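Local coordinates for protein putative transcriptional regulator, sugar-binding family (Arthrobacter aurescens, PDB 3NZE) that probably acts as a sugar-responsive transcriptional regulator of the SorC family, binding DNA and a carbohydrate effector, at residues S14-R17 / G21-V24; N237-A242 / L251-A256. All coordinates share one frame; numbering follows the deposited sequence.

Overall arrangement
Interactions 1 and 2 pack a helix each on neighbouring strands of one mixed sheet and come in series along the chain. Interaction 1 closes helix 9-20 onto strand 23-27 before interaction 2 sets helix 236-244 against strand 250-254. Their centres lie about 11 Å apart, and strands 23-27 and 250-254 are parallel neighbours in the sheet. They meet directly: Leu-251 N probably donates a hydrogen bond to Asp-23 O, and Val-24 packs on Leu-253. The N-terminal helix and strand are thereby joined to the C-terminal part of the putative sugar-binding domain, away from the calcium-binding residues Thr-96 and Glu-118 known for this protein.

Interaction 1 (S14-R17 / G21-V24); sequences SQIR and GVDV
Ile-16 and Val-24 make the dense, buried part of this contact, their side chains crossing at about a right angle. Ile-16 turns CG2 to the strand, where it lies 4.2 Å from Val-24 CG2; with chi1 at -66° that methyl stands anti to the backbone N and the longer CG1 branch is directed elsewhere. Val-22 adds its CG2 to the same apolar patch. Beyond the two segments, Ala-258 and Leu-261 of helix 255-261 also touch Ile-16, continuing the core. Val-24 CG1 touches Ile-16 too and packs 3.9 Å from Arg-17 CG, the aliphatic start of a side chain that leads out of the core.

The outer side is polar and held by water. Arg-17 bends at chi3 (-53°), and its NH2 donates to a water 2.9 Å away, in the guanidinium plane. This water also accepts from Val-24 N and donates to Asp-23 OD1, bridging opposite charges whose nearest atoms, Arg-17 NH2 and Asp-23 OD1, remain 5.4 Å apart. Nearer the backbone, Arg-17 CA makes a C-H...O contact of 3.4 Å with Val-22 O. Gly-21 N donates a 2.9 Å hydrogen bond to Arg-17 O, four residues back. Gly-21, the first residue to leave helical geometry, has positive phi and turns the chain from helix 9-20 toward strand 23-27, a parallel strand of an alpha/beta sheet.

Interaction 2 (N237-A242 / L251-A256); sequences NGLQGA and LILDEA
Leu-239 is the one helix residue that reaches the strand here, and its two methyls divide the work between two leucines. Its CD1 meets Leu-251 CD1 at 3.8 Å, the side chains extending toward each other tip to tip. Its CD2 meets Leu-253 CD1, also at 3.8 Å, but there the side chains cross at about a right angle. The fork of one leucine thus spans two strand residues that lie two apart, both directed to the same face of the sheet.

The two contacts go with different conformations. Leu-239 and Leu-251 both carry CG anti to the backbone N, with chi1 of 178° and 172°, which stretches each side chain out from its own backbone and lets them bridge a backbone separation of 9.9 Å between the two CA atoms. Leu-253 is folded differently: at chi1 81° its CG sits between the backbone N and the carbonyl carbon, while an extended second torsion places CD1 anti to CA and carries it toward Leu-239 CD2.

Strand 225-230, helix 236-244 and strand 250-254 form a beta-alpha-beta unit with parallel strands, and this contact packs the crossover helix on its second strand. Val-230 of the first strand also touches Leu-239. Leu-261 of helix 255-261 packs on both Leu-239 and Leu-253, so the leucine cluster is shared by a second helix. No hydrogen bond joins the two segments; the contact is wholly apolar and buried. Where the strand passes into helix 255-261, Asp-254 takes the N-cap position. Its OD1 accepts from Gly-232 N and is hydrogen-bonded to Ser-257 OG, tying the start of this helix to the loop after strand 225-230.

Interaction 1 (S14-R17 / G21-V24)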
loop_
_atom_site.group_PDB
_atom_site.type_symbol
_atom_site.label_atom_id
_atom_site.label_comp_id
_atom_site.label_asym_id
_atom_site.label_seq_id
_atom_site.Cartn_x
_atom_site.Cartn_y
_atom_site.Cartn_z
ATOM N N SER A 14 1.769 10.349 -19.485
ATOM C CA SER A 14 0.966 11.517 -19.789
ATOM C C SER A 14 -0.517 11.197 -19.714
ATOM O O SER A 14 -1.303 11.954 -19.131
ATOM C CB SER A 14 1.302 12.051 -21.180
ATOM O OG SER A 14 0.545 13.214 -21.440
ATOM N N GLN A 15 -0.908 10.070 -20.304
ATOM C CA GLN A 15 -2.311 9.688 -20.305
ATOM C C GLN A 15 -2.842 9.467 -18.899
ATOM O O GLN A 15 -3.930 9.924 -18.568
ATOM C CB GLN A 15 -2.541 8.469 -21.205
ATOM C CG GLN A 15 -2.230 8.776 -22.667
ATOM C CD GLN A 15 -2.062 7.541 -23.531
ATOM O OE1 GLN A 15 -2.748 6.538 -23.348
ATOM N NE2 GLN A 15 -1.147 7.616 -24.494
ATOM N N ILE A 16 -2.079 8.753 -18.069
ATOM C CA ILE A 16 -2.496 8.497 -16.697
ATOM C C ILE A 16 -2.530 9.784 -15.871
ATOM O O ILE A 16 -3.465 10.006 -15.097
ATOM C CB ILE A 16 -1.585 7.440 -16.043
ATOM C CG1 ILE A 16 -1.783 6.096 -16.748
ATOM C CG2 ILE A 16 -1.854 7.338 -14.548
ATOM C CD1 ILE A 16 -0.710 5.053 -16.428
ATOM N N ARG A 17 -1.518 10.633 -16.030
ATOM C CA ARG A 17 -1.498 11.931 -15.345
ATOM C C ARG A 17 -2.779 12.707 -15.631
ATOM O O ARG A 17 -3.430 13.243 -14.727
ATOM C CB ARG A 17 -0.317 12.779 -15.826
ATOM C CG ARG A 17 0.866 12.832 -14.891
ATOM C CD ARG A 17 1.715 14.061 -15.175
ATOM N NE ARG A 17 2.101 14.167 -16.579
ATOM C CZ ARG A 17 3.145 13.540 -17.124
ATOM N NH1 ARG A 17 3.426 13.706 -18.410
ATOM N NH2 ARG A 17 3.908 12.746 -16.389
ATOM N N GLY A 21 -5.052 12.278 -12.576
ATOM C CA GLY A 21 -4.602 13.374 -11.736
ATOM C C GLY A 21 -3.617 12.968 -10.650
ATOM O O GLY A 21 -3.679 13.467 -9.522
ATOM N N VAL A 22 -2.716 12.053 -10.988
ATOM C CA VAL A 22 -1.608 11.691 -10.112
ATOM C C VAL A 22 -0.313 11.811 -10.897
ATOM O O VAL A 22 -0.319 11.716 -12.124
ATOM C CB VAL A 22 -1.706 10.249 -9.593
ATOM C CG1 VAL A 22 -2.893 10.104 -8.670
ATOM C CG2 VAL A 22 -1.777 9.264 -10.763
ATOM N N ASP A 23 0.797 12.037 -10.198
ATOM C CA ASP A 23 2.090 11.942 -10.847
ATOM C C ASP A 23 2.384 10.459 -11.017
ATOM O O ASP A 23 1.960 9.641 -10.195
ATOM C CB ASP A 23 3.168 12.692 -10.055
ATOM C CG ASP A 23 3.094 14.207 -10.274
ATOM O OD1 ASP A 23 3.513 14.657 -11.357
ATOM O OD2 ASP A 23 2.611 14.940 -9.387
ATOM N N VAL A 24 3.064 10.102 -12.098
ATOM C CA VAL A 24 3.220 8.687 -12.425
ATOM C C VAL A 24 4.540 8.346 -13.095
ATOM O O VAL A 24 5.071 9.128 -13.893
ATOM C CB VAL A 24 2.042 8.208 -13.313
ATOM C CG1 VAL A 24 1.943 9.055 -14.550
ATOM C CG2 VAL A 24 2.181 6.723 -13.675
HETATM O O HOH W 1 4.192 12.485 -13.528
#

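Interaction 2 (N237-A242 / L251-A256)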
loop_
_atom_site.group_PDB
_atom_site.type_symbol
_atom_site.label_atom_id
_atom_site.label_comp_id
_atom_site.label_asym_id
_atom_site.label_seq_id
_atom_site.Cartn_x
_atom_site.Cartn_y
_atom_site.Cartn_z
ATOM N N ASN A 237 -8.241 -3.842 -11.125
ATOM C CA ASN A 237 -9.485 -3.470 -10.453
ATOM C C ASN A 237 -9.244 -2.741 -9.138
ATOM O O ASN A 237 -9.915 -1.751 -8.829
ATOM C CB ASN A 237 -10.372 -4.696 -10.228
ATOM C CG ASN A 237 -11.179 -5.054 -11.455
ATOM O OD1 ASN A 237 -11.541 -4.180 -12.248
ATOM N ND2 ASN A 237 -11.471 -6.341 -11.622
ATOM N N GLY A 238 -8.270 -3.231 -8.378
ATOM C CA GLY A 238 -7.909 -2.637 -7.107
ATOM C C GLY A 238 -7.344 -1.243 -7.308
ATOM O O GLY A 238 -7.690 -0.305 -6.591
ATOM N N LEU A 239 -6.453 -1.105 -8.286
ATOM C CA LEU A 239 -5.847 0.192 -8.542
ATOM C C LEU A 239 -6.895 1.209 -8.959
ATOM O O LEU A 239 -6.853 2.358 -8.526
ATOM C CB LEU A 239 -4.763 0.094 -9.620
ATOM C CG LEU A 239 -4.103 1.428 -9.978
ATOM C CD1 LEU A 239 -3.441 2.061 -8.770
ATOM C CD2 LEU A 239 -3.094 1.235 -11.098
ATOM N N GLN A 240 -7.816 0.796 -9.822
ATOM C CA GLN A 240 -8.869 1.704 -10.274
ATOM C C GLN A 240 -9.648 2.280 -9.100
ATOM O O GLN A 240 -9.943 3.484 -9.062
ATOM C CB GLN A 240 -9.828 0.997 -11.233
ATOM C CG GLN A 240 -9.330 0.921 -12.664
ATOM C CD GLN A 240 -10.313 0.214 -13.582
ATOM O OE1 GLN A 240 -10.621 -0.965 -13.396
ATOM N NE2 GLN A 240 -10.813 0.935 -14.577
ATOM N N GLY A 241 -9.993 1.408 -8.157
ATOM C CA GLY A 241 -10.708 1.812 -6.963
ATOM C C GLY A 241 -9.886 2.747 -6.093
ATOM O O GLY A 241 -10.419 3.718 -5.546
ATOM N N ALA A 242 -8.597 2.455 -5.943
ATOM C CA ALA A 242 -7.748 3.299 -5.102
ATOM C C ALA A 242 -7.626 4.687 -5.693
ATOM O O ALA A 242 -7.598 5.677 -4.971
ATOM C CB ALA A 242 -6.373 2.692 -4.933
ATOM N N LEU A 251 2.296 7.559 -8.371
ATOM C CA LEU A 251 2.020 6.168 -8.713
ATOM C C LEU A 251 3.182 5.584 -9.496
ATOM O O LEU A 251 3.684 6.217 -10.427
ATOM C CB LEU A 251 0.741 6.115 -9.553
ATOM C CG LEU A 251 0.334 4.790 -10.194
ATOM C CD1 LEU A 251 -0.065 3.789 -9.103
ATOM C CD2 LEU A 251 -0.816 5.007 -11.166
ATOM N N ILE A 252 3.623 4.386 -9.112
ATOM C CA ILE A 252 4.625 3.651 -9.878
ATOM C C ILE A 252 4.029 2.301 -10.261
ATOM O O ILE A 252 3.540 1.575 -9.396
ATOM C CB ILE A 252 5.921 3.431 -9.073
ATOM C CG1 ILE A 252 6.505 4.770 -8.615
ATOM C CG2 ILE A 252 6.966 2.670 -9.916
ATOM C CD1 ILE A 252 6.103 5.156 -7.229
ATOM N N LEU A 253 4.031 1.976 -11.554
ATOM C CA LEU A 253 3.425 0.725 -12.004
ATOM C C LEU A 253 4.073 0.229 -13.283
ATOM O O LEU A 253 4.733 0.988 -13.989
ATOM C CB LEU A 253 1.912 0.877 -12.200
ATOM C CG LEU A 253 1.382 1.517 -13.491
ATOM C CD1 LEU A 253 -0.138 1.415 -13.548
ATOM C CD2 LEU A 253 1.809 2.980 -13.645
ATOM N N ASP A 254 3.891 -1.059 -13.578
ATOM C CA ASP A 254 4.527 -1.641 -14.749
ATOM C C ASP A 254 3.757 -1.285 -16.012
ATOM O O ASP A 254 2.565 -0.975 -15.958
ATOM C CB ASP A 254 4.607 -3.160 -14.618
ATOM C CG ASP A 254 3.240 -3.806 -14.544
ATOM O OD1 ASP A 254 2.581 -3.669 -13.492
ATOM O OD2 ASP A 254 2.825 -4.440 -15.548
ATOM N N GLU A 255 4.458 -1.363 -17.137
ATOM C CA GLU A 255 3.925 -1.022 -18.450
ATOM C C GLU A 255 2.603 -1.723 -18.758
ATOM O O GLU A 255 1.660 -1.089 -19.221
ATOM C CB GLU A 255 4.974 -1.364 -19.512
ATOM C CG GLU A 255 4.573 -1.077 -20.942
ATOM C CD GLU A 255 5.656 -1.496 -21.924
ATOM O OE1 GLU A 255 6.802 -1.738 -21.482
ATOM O OE2 GLU A 255 5.360 -1.589 -23.132
ATOM N N ALA A 256 2.522 -3.027 -18.506
ATOM C CA ALA A 256 1.291 -3.751 -18.816
ATOM C C ALA A 256 0.101 -3.235 -18.008
ATOM O O ALA A 256 -0.994 -3.057 -18.551
ATOM C CB ALA A 256 1.470 -5.246 -18.614
#